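Local coordinates for neuraminidase (PDB 4GDI), which is a neuraminidase-like surface glycoprotein of a bat influenza A virus, predicted to remove terminal sialic acid from glycoconjugates, although its putative active site has diverged, at residues 146-151 / 159-164; 173-178 / 185-190; 208-213 / 224-229. All blocks are in the same frame, centred on the assembly; numbering follows the deposited sequence.

Contact 1 (146-151 / 159-164); sequences RLPNSE and CFVIVS
Arg146 and Ser164 pair through their backbones, forming a single antiparallel bridge between the otherwise irregular segment 146-151 and strand 159-164. Ser164 N gives a nearly straight bond of 2.9 Å to Arg146 O, whereas the return bond from Arg146 N to Ser164 O, at 2.7 Å, is bent to 142° at the hydrogen. Arg146 O also accepts from a water at 3.1 Å, and this water is hydrogen-bonded to Ser164 OG. The arginine chain turns at chi3 (-67°), and one face of its guanidinium lies over Ser164, with NH2 3.7 Å from Ser164 CB. Further along, Leu147 CD2 touches Val163 CG2 at 4.0 Å and also meets Val161 CG2, while Pro148 CD sits 3.3 Å from Ile162 O and against Val161 CG2. In the second shell, Arg146 NE forms a salt bridge with Glu198 and NH1 bonds to Gly166 O; Ser164 OG is also hydrogen-bonded to His174. The loop runs between two blades of the neuraminidase beta-propeller: it follows strand 132-138, bonds through Asn149 to Ser102, and leads into strand 153-155, which flanks strand 158-165 opposite strand 173-180.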
loop_
_atom_site.group_PDB
_atom_site.type_symbol
_atom_site.label_atom_id
_atom_site.label_comp_id
_atom_site.label_asym_id
_atom_site.label_seq_id
_atom_site.Cartn_x
_atom_site.Cartn_y
_atom_site.Cartn_z
ATOM N N ARG A 146 3.803 -27.460 20.626
ATOM C CA ARG A 146 4.724 -26.344 20.483
ATOM C C ARG A 146 5.370 -26.345 19.104
ATOM O O ARG A 146 6.000 -27.319 18.702
ATOM C CB ARG A 146 5.807 -26.412 21.568
ATOM C CG ARG A 146 5.222 -26.447 22.981
ATOM C CD ARG A 146 6.288 -26.434 24.046
ATOM N NE ARG A 146 7.137 -27.621 24.125
ATOM C CZ ARG A 146 6.776 -28.796 24.639
ATOM N NH1 ARG A 146 5.525 -29.017 25.031
ATOM N NH2 ARG A 146 7.667 -29.775 24.728
ATOM N N LEU A 147 5.165 -25.251 18.378
ATOM C CA LEU A 147 5.860 -24.997 17.121
ATOM C C LEU A 147 7.141 -24.187 17.362
ATOM O O LEU A 147 7.222 -23.425 18.322
ATOM C CB LEU A 147 4.914 -24.287 16.160
ATOM C CG LEU A 147 3.815 -25.237 15.667
ATOM C CD1 LEU A 147 2.563 -24.521 15.110
ATOM C CD2 LEU A 147 4.404 -26.149 14.604
ATOM N N PRO A 148 8.147 -24.343 16.485
ATOM C CA PRO A 148 9.473 -23.822 16.855
ATOM C C PRO A 148 9.730 -22.321 16.663
ATOM O O PRO A 148 10.808 -21.853 17.036
ATOM C CB PRO A 148 10.413 -24.617 15.956
ATOM C CG PRO A 148 9.591 -24.953 14.752
ATOM C CD PRO A 148 8.185 -25.136 15.242
ATOM N N ASN A 149 8.776 -21.580 16.113
ATOM C CA ASN A 149 8.960 -20.153 15.876
ATOM C C ASN A 149 10.182 -19.891 15.008
ATOM O O ASN A 149 11.015 -19.038 15.289
ATOM C CB ASN A 149 9.020 -19.390 17.204
ATOM C CG ASN A 149 7.844 -19.715 18.092
ATOM O OD1 ASN A 149 6.683 -19.595 17.678
ATOM N ND2 ASN A 149 8.128 -20.187 19.292
ATOM N N SER A 150 10.266 -20.663 13.938
ATOM C CA SER A 150 11.275 -20.476 12.915
ATOM C C SER A 150 10.693 -21.109 11.661
ATOM O O SER A 150 9.753 -21.895 11.754
ATOM C CB SER A 150 12.560 -21.192 13.307
ATOM O OG SER A 150 13.662 -20.768 12.528
ATOM N N GLU A 151 11.236 -20.792 10.497
ATOM C CA GLU A 151 10.605 -21.259 9.271
ATOM C C GLU A 151 10.644 -22.762 9.165
ATOM O O GLU A 151 11.615 -23.405 9.576
ATOM C CB GLU A 151 11.224 -20.629 8.013
ATOM C CG GLU A 151 12.600 -21.119 7.609
ATOM C CD GLU A 151 13.029 -20.550 6.236
ATOM O OE1 GLU A 151 12.184 -19.906 5.575
ATOM O OE2 GLU A 151 14.192 -20.737 5.818
ATOM N N CYS A 159 7.024 -30.215 2.824
ATOM C CA CYS A 159 7.483 -29.304 3.878
ATOM C C CYS A 159 7.603 -30.021 5.231
ATOM O O CYS A 159 6.716 -30.774 5.633
ATOM C CB CYS A 159 6.530 -28.111 3.985
ATOM S SG CYS A 159 6.430 -27.115 2.446
ATOM N N PHE A 160 8.697 -29.772 5.941
ATOM C CA PHE A 160 8.971 -30.476 7.188
ATOM C C PHE A 160 9.033 -29.498 8.356
ATOM O O PHE A 160 9.547 -28.391 8.216
ATOM C CB PHE A 160 10.296 -31.221 7.073
ATOM C CG PHE A 160 10.339 -32.182 5.923
ATOM C CD1 PHE A 160 10.629 -31.738 4.644
ATOM C CD2 PHE A 160 10.105 -33.537 6.127
ATOM C CE1 PHE A 160 10.672 -32.632 3.567
ATOM C CE2 PHE A 160 10.140 -34.435 5.051
ATOM C CZ PHE A 160 10.420 -33.973 3.774
ATOM N N VAL A 161 8.493 -29.900 9.499
ATOM C CA VAL A 161 8.530 -29.056 10.686
ATOM C C VAL A 161 8.645 -29.933 11.919
ATOM O O VAL A 161 8.135 -31.051 11.939
ATOM C CB VAL A 161 7.289 -28.179 10.775
ATOM C CG1 VAL A 161 6.032 -29.035 10.916
ATOM C CG2 VAL A 161 7.402 -27.201 11.920
ATOM N N ILE A 162 9.356 -29.438 12.923
ATOM C CA ILE A 162 9.469 -30.115 14.208
ATOM C C ILE A 162 8.351 -29.636 15.130
ATOM O O ILE A 162 8.205 -28.444 15.363
ATOM C CB ILE A 162 10.825 -29.833 14.901
ATOM C CG1 ILE A 162 12.000 -30.135 13.955
ATOM C CG2 ILE A 162 10.958 -30.654 16.169
ATOM C CD1 ILE A 162 11.969 -31.507 13.369
ATOM N N VAL A 163 7.559 -30.573 15.640
ATOM C CA VAL A 163 6.518 -30.261 16.615
ATOM C C VAL A 163 6.845 -30.913 17.962
ATOM O O VAL A 163 7.226 -32.083 18.010
ATOM C CB VAL A 163 5.156 -30.789 16.138
ATOM C CG1 VAL A 163 4.102 -30.593 17.211
ATOM C CG2 VAL A 163 4.740 -30.107 14.838
ATOM N N SER A 164 6.690 -30.163 19.052
ATOM C CA SER A 164 6.984 -30.692 20.386
ATOM C C SER A 164 5.719 -30.765 21.240
ATOM O O SER A 164 4.782 -29.986 21.050
ATOM C CB SER A 164 8.044 -29.848 21.087
ATOM O OG SER A 164 9.229 -29.783 20.317
HETATM O O HOH W 1 9.124 -27.548 18.644
#

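Contact 2 (173-178 / 185-190)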
loop_
_atom_site.group_PDB
_atom_site.type_symbol
_atom_site.label_atom_id
_atom_site.label_comp_id
_atom_site.label_asym_id
_atom_site.label_seq_id
_atom_site.Cartn_x
_atom_site.Cartn_y
_atom_site.Cartn_z
ATOM N N VAL A 173 8.427 -34.626 24.120
ATOM C CA VAL A 173 8.308 -35.453 22.926
ATOM C C VAL A 173 8.506 -34.553 21.702
ATOM O O VAL A 173 8.026 -33.427 21.681
ATOM C CB VAL A 173 6.940 -36.158 22.878
ATOM C CG1 VAL A 173 6.783 -36.951 21.588
ATOM C CG2 VAL A 173 6.786 -37.073 24.088
ATOM N N HIS A 174 9.238 -35.045 20.707
ATOM C CA HIS A 174 9.549 -34.263 19.514
ATOM C C HIS A 174 9.327 -35.110 18.273
ATOM O O HIS A 174 9.801 -36.235 18.181
ATOM C CB HIS A 174 10.987 -33.751 19.594
ATOM C CG HIS A 174 11.280 -33.054 20.878
ATOM N ND1 HIS A 174 10.851 -31.767 21.137
ATOM C CD2 HIS A 174 11.872 -33.487 22.015
ATOM C CE1 HIS A 174 11.206 -31.427 22.359
ATOM N NE2 HIS A 174 11.835 -32.453 22.914
ATOM N N ARG A 175 8.552 -34.570 17.343
ATOM C CA ARG A 175 8.216 -35.274 16.120
ATOM C C ARG A 175 8.552 -34.436 14.888
ATOM O O ARG A 175 8.374 -33.218 14.894
ATOM C CB ARG A 175 6.716 -35.556 16.096
ATOM C CG ARG A 175 6.237 -36.496 17.169
ATOM C CD ARG A 175 4.746 -36.741 17.037
ATOM N NE ARG A 175 4.311 -37.825 17.905
ATOM C CZ ARG A 175 3.080 -38.322 17.929
ATOM N NH1 ARG A 175 2.141 -37.831 17.123
ATOM N NH2 ARG A 175 2.795 -39.318 18.761
ATOM N N ILE A 176 9.029 -35.096 13.835
ATOM C CA ILE A 176 9.089 -34.485 12.522
ATOM C C ILE A 176 7.775 -34.768 11.821
ATOM O O ILE A 176 7.344 -35.922 11.744
ATOM C CB ILE A 176 10.188 -35.084 11.642
ATOM C CG1 ILE A 176 11.543 -34.974 12.321
ATOM C CG2 ILE A 176 10.211 -34.359 10.289
ATOM C CD1 ILE A 176 12.636 -35.730 11.595
ATOM N N TYR A 177 7.139 -33.719 11.317
ATOM C CA TYR A 177 5.970 -33.874 10.476
ATOM C C TYR A 177 6.324 -33.572 9.019
ATOM O O TYR A 177 6.987 -32.578 8.724
ATOM C CB TYR A 177 4.864 -32.944 10.958
ATOM C CG TYR A 177 4.069 -33.495 12.112
ATOM C CD1 TYR A 177 4.530 -33.397 13.421
ATOM C CD2 TYR A 177 2.856 -34.111 11.894
ATOM C CE1 TYR A 177 3.789 -33.904 14.478
ATOM C CE2 TYR A 177 2.117 -34.632 12.938
ATOM C CZ TYR A 177 2.581 -34.525 14.221
ATOM O OH TYR A 177 1.817 -35.033 15.243
ATOM N N GLU A 178 5.903 -34.436 8.104
ATOM C CA GLU A 178 6.016 -34.129 6.689
ATOM C C GLU A 178 4.657 -33.695 6.142
ATOM O O GLU A 178 3.676 -34.412 6.309
ATOM C CB GLU A 178 6.512 -35.331 5.897
ATOM C CG GLU A 178 6.562 -35.050 4.413
ATOM C CD GLU A 178 6.964 -36.267 3.588
ATOM O OE1 GLU A 178 7.188 -37.343 4.173
ATOM O OE2 GLU A 178 7.054 -36.134 2.350
ATOM N N GLN A 185 1.360 -36.008 5.739
ATOM C CA GLN A 185 1.603 -37.248 5.002
ATOM C C GLN A 185 2.046 -38.350 5.946
ATOM O O GLN A 185 1.558 -39.474 5.884
ATOM C CB GLN A 185 2.672 -37.029 3.932
ATOM C CG GLN A 185 2.327 -35.891 2.989
ATOM C CD GLN A 185 1.055 -36.166 2.208
ATOM O OE1 GLN A 185 1.027 -37.038 1.345
ATOM N NE2 GLN A 185 -0.003 -35.425 2.510
ATOM N N ARG A 186 2.989 -38.021 6.811
ATOM C CA ARG A 186 3.430 -38.932 7.844
ATOM C C ARG A 186 4.200 -38.152 8.897
ATOM O O ARG A 186 4.445 -36.958 8.746
ATOM C CB ARG A 186 4.286 -40.052 7.257
ATOM C CG ARG A 186 5.462 -39.562 6.495
ATOM C CD ARG A 186 6.150 -40.660 5.701
ATOM N NE ARG A 186 7.027 -40.048 4.714
ATOM C CZ ARG A 186 8.058 -40.638 4.123
ATOM N NH1 ARG A 186 8.380 -41.899 4.393
ATOM N NH2 ARG A 186 8.770 -39.948 3.243
ATOM N N TRP A 187 4.542 -38.826 9.985
ATOM C CA TRP A 187 5.369 -38.222 10.999
ATOM C C TRP A 187 6.222 -39.292 11.652
ATOM O O TRP A 187 5.942 -40.489 11.553
ATOM C CB TRP A 187 4.518 -37.466 12.022
ATOM C CG TRP A 187 3.449 -38.290 12.671
ATOM C CD1 TRP A 187 2.159 -38.431 12.260
ATOM C CD2 TRP A 187 3.580 -39.075 13.858
ATOM N NE1 TRP A 187 1.477 -39.264 13.112
ATOM C CE2 TRP A 187 2.329 -39.671 14.104
ATOM C CE3 TRP A 187 4.634 -39.334 14.735
ATOM C CZ2 TRP A 187 2.103 -40.504 15.190
ATOM C CZ3 TRP A 187 4.410 -40.161 15.812
ATOM C CH2 TRP A 187 3.156 -40.739 16.031
ATOM N N LYS A 188 7.282 -38.842 12.302
ATOM C CA LYS A 188 8.255 -39.728 12.895
ATOM C C LYS A 188 8.582 -39.141 14.266
ATOM O O LYS A 188 8.950 -37.976 14.379
ATOM C CB LYS A 188 9.481 -39.795 11.975
ATOM C CG LYS A 188 10.761 -40.346 12.592
ATOM C CD LYS A 188 10.705 -41.831 12.793
ATOM C CE LYS A 188 11.515 -42.573 11.740
ATOM N NZ LYS A 188 10.871 -42.540 10.398
ATOM N N GLN A 189 8.384 -39.919 15.321
ATOM C CA GLN A 189 8.751 -39.445 16.648
ATOM C C GLN A 189 10.240 -39.682 16.824
ATOM O O GLN A 189 10.716 -40.784 16.622
ATOM C CB GLN A 189 7.941 -40.163 17.731
ATOM C CG GLN A 189 8.088 -39.571 19.124
ATOM C CD GLN A 189 6.937 -39.971 20.040
ATOM O OE1 GLN A 189 5.765 -39.688 19.755
ATOM N NE2 GLN A 189 7.265 -40.641 21.140
ATOM N N LEU A 190 10.982 -38.632 17.146
ATOM C CA LEU A 190 12.419 -38.751 17.357
ATOM C C LEU A 190 12.718 -39.418 18.703
ATOM O O LEU A 190 12.018 -39.178 19.680
ATOM C CB LEU A 190 13.056 -37.365 17.352
ATOM C CG LEU A 190 12.811 -36.550 16.091
ATOM C CD1 LEU A 190 13.442 -35.169 16.226
ATOM C CD2 LEU A 190 13.350 -37.296 14.904
HETATM O O HOH W 2 10.767 -37.351 21.243
HETATM O O HOH W 3 9.368 -37.019 1.541
#
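Gln185 N bonds to Glu178 O at 2.9 Å, in the antiparallel hairpin of strands 173-180 and 183-189. Next comes Arg186, whose backbone O accepts from Glu178 N and whose side chain forms a salt bridge: NE meets Glu178 OE1 at 2.8 Å, with a weak second bond from NH2 to the same oxygen. The carboxylate and guanidinium planes are turned 43° apart. Glu178 OE2 receives a water at 2.6 Å and is also bonded to Ser158. Trp187 has CG between its backbone N and carbonyl carbon (chi1 55°), with the indole alongside Tyr177 and pointing the same way. Its CB makes a CH-pi contact with the tyrosine face, 3.8 Å from the Tyr177 ring centroid, while its six-membered ring lies flat against the Arg175 guanidinium in a cation-pi stack, the planes 11° apart. Lys188 exchanges two backbone bonds with Ile176. Gln189 OE1, close to the guanidinium plane, accepts from Arg175 NE at 3.0 Å, on a lone pair, and from Arg175 NH2 at 3.2 Å, nearly in line with its C=O bond. Leu190 N then bonds to His174 O, Leu190 O shares a water with His174 N, and Leu190 CD2 packs on Ile176 CD1 at 3.7 Å. Arg175 is thus held by an aromatic face and by in-plane acceptors at its edge, including a weak bond to Tyr177 OH. Glu178 has been seen as a calcium ligand in this protein; with no metal modelled at this site, Arg186, itself also paired with Glu230, would be expected to favour the ionised carboxylate.

Contact 3 (208-213 / 224-229); sequences LIKCTG and LLRFTK
Ile209 N donates to Phe227 O in a nearly straight bond of 2.8 Å, and Phe227 N returns the bond to Ile209 O, making these residues a hydrogen-bonded antiparallel pair. Cys211 and Leu225 repeat the pattern two residues along. Between the two pairs, Lys210 CA approaches Leu225 O at 3.3 Å in a CA-H...O contact. On the face of the sheet that carries Ile209, Cys211, Leu225 and Phe227, the main feature is the phenylalanine ring. Phe227 CG lies between its own backbone N and carbonyl carbon (chi1 71°), and the ring extends across the neighbouring strand. Ile209 CB stands over one ring face, 3.5 Å from the Phe227 ring centroid and shifted toward the CE1-CZ-CE2 end, a CH-pi contact. Ile209 CD1 also reaches Phe227 O, at 3.5 Å. Cys211 SG comes instead to the ring edge, 3.9 Å from Phe227 CE2, and its disulfide with Cys202 ties this spot to strand 200-205. On the reverse face, Lys210 and Arg226 cross with their CG atoms 4.2 Å apart. Their charged ends stay apart, Lys210 NZ 6.1 Å from Arg226 NE, and each is paired with acids, Glu274 for Lys210 and Asp273 and Glu301 for Arg226, which would be expected to offset the like charges. Beside them Leu224 CD2 packs against Thr212, 3.4 Å from Thr212 OG1, a hydroxyl bonded to Ile271 N. Strands 208-214 and 224-228 are the middle two of a four-stranded propeller blade, 208-214 flanked by 200-205 and 224-228 by 233-236; Ile209 also packs on Ile153 and Ile155 of strand 153-155 in the preceding blade.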
loop_
_atom_site.group_PDB
_atom_site.type_symbol
_atom_site.label_atom_id
_atom_site.label_comp_id
_atom_site.label_asym_id
_atom_site.label_seq_id
_atom_site.Cartn_x
_atom_site.Cartn_y
_atom_site.Cartn_z
ATOM N N LEU A 208 19.015 -32.691 2.431
ATOM C CA LEU A 208 19.060 -32.915 3.875
ATOM C C LEU A 208 18.440 -31.733 4.596
ATOM O O LEU A 208 18.469 -30.612 4.094
ATOM C CB LEU A 208 20.506 -33.036 4.355
ATOM C CG LEU A 208 21.260 -34.271 3.870
ATOM C CD1 LEU A 208 22.677 -34.266 4.418
ATOM C CD2 LEU A 208 20.517 -35.520 4.306
ATOM N N ILE A 209 17.885 -31.987 5.772
ATOM C CA ILE A 209 17.374 -30.926 6.611
ATOM C C ILE A 209 18.258 -30.968 7.855
ATOM O O ILE A 209 18.476 -32.030 8.425
ATOM C CB ILE A 209 15.891 -31.131 6.998
ATOM C CG1 ILE A 209 14.982 -31.261 5.756
ATOM C CG2 ILE A 209 15.399 -29.961 7.888
ATOM C CD1 ILE A 209 15.047 -32.612 5.067
ATOM N N LYS A 210 18.793 -29.819 8.244
ATOM C CA LYS A 210 19.629 -29.735 9.417
ATOM C C LYS A 210 19.054 -28.687 10.350
ATOM O O LYS A 210 18.762 -27.570 9.913
ATOM C CB LYS A 210 21.044 -29.357 8.990
ATOM C CG LYS A 210 21.717 -30.476 8.201
ATOM C CD LYS A 210 23.087 -30.086 7.742
ATOM C CE LYS A 210 23.616 -31.063 6.699
ATOM N NZ LYS A 210 24.913 -30.554 6.191
ATOM N N CYS A 211 18.889 -29.046 11.625
ATOM C CA CYS A 211 18.253 -28.164 12.597
ATOM C C CYS A 211 19.093 -28.062 13.872
ATOM O O CYS A 211 19.749 -29.020 14.281
ATOM C CB CYS A 211 16.885 -28.708 13.004
ATOM S SG CYS A 211 15.746 -29.027 11.686
ATOM N N THR A 212 19.055 -26.904 14.504
ATOM C CA THR A 212 19.662 -26.743 15.804
ATOM C C THR A 212 18.553 -26.606 16.811
ATOM O O THR A 212 17.579 -25.891 16.570
ATOM C CB THR A 212 20.533 -25.503 15.909
ATOM O OG1 THR A 212 21.552 -25.553 14.916
ATOM C CG2 THR A 212 21.201 -25.452 17.315
ATOM N N GLY A 213 18.696 -27.320 17.919
ATOM C CA GLY A 213 17.743 -27.265 19.011
ATOM C C GLY A 213 18.219 -26.434 20.191
ATOM O O GLY A 213 19.349 -25.930 20.218
ATOM N N LEU A 224 21.879 -31.154 17.924
ATOM C CA LEU A 224 21.694 -30.968 16.490
ATOM C C LEU A 224 20.951 -32.118 15.869
ATOM O O LEU A 224 21.132 -33.278 16.243
ATOM C CB LEU A 224 23.048 -30.841 15.801
ATOM C CG LEU A 224 23.884 -29.690 16.339
ATOM C CD1 LEU A 224 25.277 -29.740 15.763
ATOM C CD2 LEU A 224 23.209 -28.354 16.009
ATOM N N LEU A 225 20.120 -31.798 14.888
ATOM C CA LEU A 225 19.356 -32.823 14.207
ATOM C C LEU A 225 19.681 -32.764 12.717
ATOM O O LEU A 225 19.748 -31.688 12.135
ATOM C CB LEU A 225 17.864 -32.605 14.452
ATOM C CG LEU A 225 16.878 -33.431 13.629
ATOM C CD1 LEU A 225 16.883 -34.901 14.013
ATOM C CD2 LEU A 225 15.477 -32.821 13.774
ATOM N N ARG A 226 19.910 -33.929 12.123
ATOM C CA ARG A 226 20.086 -34.049 10.682
ATOM C C ARG A 226 19.093 -35.084 10.221
ATOM O O ARG A 226 19.040 -36.178 10.788
ATOM C CB ARG A 226 21.493 -34.549 10.343
ATOM C CG ARG A 226 22.615 -33.632 10.817
ATOM C CD ARG A 226 23.891 -34.425 11.040
ATOM N NE ARG A 226 24.989 -33.575 11.484
ATOM C CZ ARG A 226 26.170 -34.034 11.875
ATOM N NH1 ARG A 226 26.404 -35.340 11.906
ATOM N NH2 ARG A 226 27.118 -33.186 12.238
ATOM N N PHE A 227 18.297 -34.757 9.214
ATOM C CA PHE A 227 17.351 -35.729 8.699
ATOM C C PHE A 227 17.120 -35.595 7.204
ATOM O O PHE A 227 17.480 -34.589 6.605
ATOM C CB PHE A 227 16.043 -35.710 9.508
ATOM C CG PHE A 227 15.175 -34.490 9.311
ATOM C CD1 PHE A 227 14.181 -34.478 8.343
ATOM C CD2 PHE A 227 15.282 -33.391 10.160
ATOM C CE1 PHE A 227 13.347 -33.383 8.189
ATOM C CE2 PHE A 227 14.443 -32.295 10.016
ATOM C CZ PHE A 227 13.472 -32.290 9.031
ATOM N N THR A 228 16.583 -36.656 6.609
ATOM C CA THR A 228 16.348 -36.722 5.174
ATOM C C THR A 228 14.874 -36.511 4.841
ATOM O O THR A 228 14.001 -36.498 5.730
ATOM C CB THR A 228 16.759 -38.083 4.595
ATOM O OG1 THR A 228 15.832 -39.093 5.024
ATOM C CG2 THR A 228 18.184 -38.482 5.029
ATOM N N LYS A 229 14.601 -36.361 3.551
ATOM C CA LYS A 229 13.237 -36.312 3.046
ATOM C C LYS A 229 12.443 -37.555 3.427
ATOM O O LYS A 229 11.228 -37.526 3.425
ATOM C CB LYS A 229 13.241 -36.198 1.519
ATOM C CG LYS A 229 13.246 -34.789 0.990
ATOM C CD LYS A 229 12.992 -34.789 -0.514
ATOM C CE LYS A 229 11.509 -34.617 -0.833
ATOM N NZ LYS A 229 11.198 -34.980 -2.240
#

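Contacts 1 and 2 share one blade, their centres about 10 Å apart: Val163 N lies 2.9 Å from Arg175 O across neighbouring strands, and Ser164 OG is 2.7 Å from His174 ND1, both probable hydrogen bonds. Contact 3 belongs to the next blade, its centre about 12 Å from each of the others. The blades meet through apolar side chains, with Ile162 CD1 3.8 Å from Leu225 CD2 and Ile176 CD1 3.6 Å from Phe227 CG. Calcium positions lie nearby: Glu178 in contact 2, with no metal modelled at it in this chain, has the Lys229 side chain about 6 Å away, while the bound calcium ion lies about 11 Å from the Thr212 side chain of contact 3.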